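Local coordinates for protein ATP phosphoribosyltransferase (Methanobacterium thermoautotrophicum, PDB 2VD3) that catalyses the first step of histidine biosynthesis, probably with magnesium, condensing ATP with 5-phosphoribose 1-diphosphate to give phosphoribosyl-ATP and diphosphate, at residues A[99-109]-A[168-177]. Residues are numbered along the deposited sequence; the frame is centred on the assembly and turned at random. Where two conformers were deposited one is given.
Sequences AAPEDSTIRGP and LRMNHLRVID. With MG (magnesium ion), chain M.
Arg-174 starts with CG opposite the backbone N (chi1 174°) and bends at chi3 (66°), which brings the edge of its guanidinium against the loop after strand 99-101; Glu-102, extended beyond a chi1 of 80°, reaches the ring of His-172. Arg-174 NH1 donates to Glu-102 O in a very short contact of doubtful length, and NH2 makes a weak bond to Ile-106 O at 2.7 Å, so one guanidinium bridges two loop carbonyls. His-172 ND1 donates to Glu-102 OE2 at 2.8 Å, meeting it from above the carboxylate plane, while Glu-102 N bonds His-172 O. An uncharged glutamine in place of Glu-102 would probably hold the histidine N-H less strongly, leaving the ring freer to turn. His-172 ends helix 166-170 as the C-prime residue of a Schellman motif. Beyond it the strands pair antiparallel, with Arg-174 N to Ala-100 O at 2.9 Å and the return bond from Ala-100 N. Ile-176 CG2 lies against Arg-107 O, and Asp-177 binds magnesium through OD1 while its OD2 is hydrogen-bonded to Tyr-129 OH. A cation thus meets loop carbonyls, while the carboxylate–imidazole bond joins the loop's start to the helix end, where the ring stacks on His-172 of a second subunit.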
loop_
_atom_site.group_PDB
_atom_site.type_symbol
_atom_site.label_atom_id
_atom_site.label_comp_id
_atom_site.label_asym_id
_atom_site.label_seq_id
_atom_site.Cartn_x
_atom_site.Cartn_y
_atom_site.Cartn_z
ATOM N N ALA A 99 6.126 8.433 31.405
ATOM C CA ALA A 99 4.844 7.856 31.808
ATOM C C ALA A 99 5.010 6.526 32.533
ATOM O O ALA A 99 5.969 5.790 32.288
ATOM C CB ALA A 99 3.928 7.700 30.601
ATOM N N ALA A 100 4.065 6.235 33.426
ATOM C CA ALA A 100 4.062 5.000 34.209
ATOM C C ALA A 100 2.702 4.297 34.120
ATOM O O ALA A 100 1.682 4.968 33.950
ATOM C CB ALA A 100 4.401 5.305 35.658
ATOM N N PRO A 101 2.684 2.945 34.185
ATOM C CA PRO A 101 1.444 2.186 34.417
ATOM C C PRO A 101 0.595 2.854 35.491
ATOM O O PRO A 101 1.068 3.035 36.609
ATOM C CB PRO A 101 1.962 0.837 34.915
ATOM C CG PRO A 101 3.254 0.663 34.182
ATOM C CD PRO A 101 3.835 2.045 33.977
ATOM N N GLU A 102 -0.637 3.232 35.146
ATOM C CA GLU A 102 -1.450 4.101 36.010
ATOM C C GLU A 102 -1.585 3.614 37.456
ATOM O O GLU A 102 -1.679 4.425 38.373
ATOM C CB GLU A 102 -2.831 4.369 35.393
ATOM C CG GLU A 102 -3.865 3.251 35.569
ATOM C CD GLU A 102 -5.106 3.456 34.711
ATOM O OE1 GLU A 102 -5.046 4.239 33.733
ATOM O OE2 GLU A 102 -6.140 2.825 35.010
ATOM N N ASP A 103 -1.570 2.296 37.649
ATOM C CA ASP A 103 -1.684 1.700 38.982
ATOM C C ASP A 103 -0.373 1.694 39.775
ATOM O O ASP A 103 -0.326 1.166 40.890
ATOM C CB ASP A 103 -2.240 0.271 38.884
ATOM C CG ASP A 103 -3.682 0.237 38.411
ATOM O OD1 ASP A 103 -4.515 0.966 38.990
ATOM O OD2 ASP A 103 -3.981 -0.521 37.460
ATOM N N SER A 104 0.681 2.288 39.213
ATOM C CA SER A 104 1.999 2.245 39.847
ATOM C C SER A 104 2.122 3.148 41.075
ATOM O O SER A 104 1.368 4.118 41.233
ATOM C CB SER A 104 3.108 2.571 38.845
ATOM O OG SER A 104 4.381 2.461 39.457
ATOM N N THR A 105 3.075 2.799 41.937
ATOM C CA THR A 105 3.489 3.640 43.059
ATOM C C THR A 105 4.024 4.973 42.538
ATOM O O THR A 105 3.613 6.033 43.008
ATOM C CB THR A 105 4.546 2.914 43.941
ATOM O OG1 THR A 105 3.878 2.136 44.945
ATOM C CG2 THR A 105 5.505 3.901 44.622
ATOM N N ILE A 106 4.914 4.906 41.544
ATOM C CA ILE A 106 5.567 6.085 40.971
ATOM C C ILE A 106 4.555 7.117 40.456
ATOM O O ILE A 106 3.877 6.885 39.443
ATOM C CB ILE A 106 6.550 5.685 39.827
ATOM C CG1 ILE A 106 7.598 4.695 40.345
ATOM C CG2 ILE A 106 7.217 6.926 39.208
ATOM C CD1 ILE A 106 8.337 3.936 39.256
ATOM N N ARG A 107 4.452 8.241 41.162
ATOM C CA ARG A 107 3.566 9.335 40.751
ATOM C C ARG A 107 4.330 10.576 40.271
ATOM O O ARG A 107 3.748 11.482 39.669
ATOM C CB ARG A 107 2.586 9.688 41.875
ATOM C CG ARG A 107 1.357 8.782 41.939
ATOM C CD ARG A 107 0.895 8.582 43.366
ATOM N NE ARG A 107 1.725 7.599 44.057
ATOM C CZ ARG A 107 1.948 7.578 45.369
ATOM N NH1 ARG A 107 1.413 8.496 46.163
ATOM N NH2 ARG A 107 2.722 6.633 45.885
ATOM N N GLY A 108 5.636 10.597 40.525
ATOM C CA GLY A 108 6.515 11.679 40.069
ATOM C C GLY A 108 7.946 11.176 40.003
ATOM O O GLY A 108 8.258 10.145 40.602
ATOM N N PRO A 109 8.830 11.893 39.278
ATOM C CA PRO A 109 10.230 11.452 39.115
ATOM C C PRO A 109 10.978 11.169 40.425
ATOM O O PRO A 109 11.975 10.446 40.412
ATOM C CB PRO A 109 10.894 12.611 38.349
ATOM C CG PRO A 109 9.924 13.734 38.377
ATOM C CD PRO A 109 8.563 13.148 38.556
ATOM N N LEU A 168 -2.021 7.600 25.775
ATOM C CA LEU A 168 -1.465 7.173 27.048
ATOM C C LEU A 168 -2.546 6.601 27.964
ATOM O O LEU A 168 -2.341 5.542 28.564
ATOM C CB LEU A 168 -0.699 8.313 27.724
ATOM C CG LEU A 168 0.719 8.566 27.207
ATOM C CD1 LEU A 168 0.727 9.203 25.817
ATOM C CD2 LEU A 168 1.457 9.435 28.196
ATOM N N ARG A 169 -3.692 7.283 28.055
ATOM C CA ARG A 169 -4.810 6.804 28.879
ATOM C C ARG A 169 -5.352 5.474 28.344
ATOM O O ARG A 169 -5.797 4.627 29.110
ATOM C CB ARG A 169 -5.957 7.830 28.978
ATOM C CG ARG A 169 -5.570 9.311 29.097
ATOM C CD ARG A 169 -4.796 9.673 30.363
ATOM N NE ARG A 169 -4.091 10.949 30.184
ATOM C CZ ARG A 169 -3.061 11.381 30.918
ATOM N NH1 ARG A 169 -2.573 10.650 31.918
ATOM N NH2 ARG A 169 -2.508 12.559 30.646
ATOM N N MET A 170 -5.294 5.309 27.024
ATOM C CA MET A 170 -5.776 4.111 26.334
ATOM C C MET A 170 -4.965 2.872 26.714
ATOM O O MET A 170 -5.516 1.782 26.853
ATOM C CB MET A 170 -5.718 4.339 24.819
ATOM C CG MET A 170 -6.762 3.592 23.998
ATOM S SD MET A 170 -7.117 4.425 22.429
ATOM C CE MET A 170 -5.467 4.642 21.741
ATOM N N ASN A 171 -3.658 3.050 26.877
ATOM C CA ASN A 171 -2.780 1.993 27.376
ATOM C C ASN A 171 -2.672 2.009 28.896
ATOM O O ASN A 171 -1.773 1.379 29.469
ATOM C CB ASN A 171 -1.378 2.113 26.758
ATOM C CG ASN A 171 -1.229 1.309 25.485
ATOM O OD1 ASN A 171 -1.296 0.075 25.497
ATOM N ND2 ASN A 171 -1.017 2.004 24.377
ATOM N N HIS A 172 -3.592 2.732 29.536
ATOM C CA HIS A 172 -3.623 2.869 30.993
ATOM C C HIS A 172 -2.282 3.334 31.551
ATOM O O HIS A 172 -1.659 2.658 32.377
ATOM C CB HIS A 172 -4.102 1.575 31.659
ATOM C CG HIS A 172 -5.574 1.343 31.522
ATOM N ND1 HIS A 172 -6.442 1.431 32.588
ATOM C CD2 HIS A 172 -6.334 1.059 30.439
ATOM C CE1 HIS A 172 -7.672 1.193 32.171
ATOM N NE2 HIS A 172 -7.634 0.966 30.870
ATOM N N LEU A 173 -1.850 4.498 31.075
ATOM C CA LEU A 173 -0.614 5.110 31.531
ATOM C C LEU A 173 -0.869 6.543 31.968
ATOM O O LEU A 173 -1.721 7.228 31.401
ATOM C CB LEU A 173 0.466 5.061 30.436
ATOM C CG LEU A 173 0.849 3.686 29.865
ATOM C CD1 LEU A 173 1.701 3.802 28.614
ATOM C CD2 LEU A 173 1.525 2.802 30.891
ATOM N N ARG A 174 -0.122 6.981 32.978
ATOM C CA ARG A 174 -0.213 8.340 33.499
ATOM C C ARG A 174 1.112 9.093 33.325
ATOM O O ARG A 174 2.182 8.557 33.632
ATOM C CB ARG A 174 -0.621 8.288 34.970
ATOM C CG ARG A 174 -0.628 9.624 35.690
ATOM C CD ARG A 174 -0.871 9.454 37.189
ATOM N NE ARG A 174 0.226 8.761 37.869
ATOM C CZ ARG A 174 0.154 7.523 38.360
ATOM N NH1 ARG A 174 -0.968 6.818 38.255
ATOM N NH2 ARG A 174 1.209 6.988 38.969
ATOM N N VAL A 175 1.030 10.331 32.829
ATOM C CA VAL A 175 2.202 11.207 32.672
ATOM C C VAL A 175 2.728 11.577 34.049
ATOM O O VAL A 175 2.000 12.161 34.852
ATOM C CB VAL A 175 1.858 12.514 31.904
ATOM C CG1 VAL A 175 3.059 13.447 31.843
ATOM C CG2 VAL A 175 1.364 12.211 30.502
ATOM N N ILE A 176 3.977 11.226 34.337
ATOM C CA ILE A 176 4.570 11.594 35.630
ATOM C C ILE A 176 5.622 12.704 35.511
ATOM O O ILE A 176 6.112 13.214 36.517
ATOM C CB ILE A 176 5.049 10.354 36.472
ATOM C CG1 ILE A 176 6.115 9.534 35.744
ATOM C CG2 ILE A 176 3.865 9.476 36.846
ATOM C CD1 ILE A 176 7.497 9.721 36.290
ATOM N N ASP A 177 5.937 13.083 34.270
ATOM C CA ASP A 177 6.752 14.268 33.977
ATOM C C ASP A 177 6.814 14.565 32.481
ATOM O O ASP A 177 6.570 13.685 31.648
ATOM C CB ASP A 177 8.170 14.131 34.530
ATOM C CG ASP A 177 8.806 15.474 34.842
ATOM O OD1 ASP A 177 8.228 16.525 34.478
ATOM O OD2 ASP A 177 9.892 15.480 35.457
HETATM MG MG MG M . 9.702 18.369 35.038
#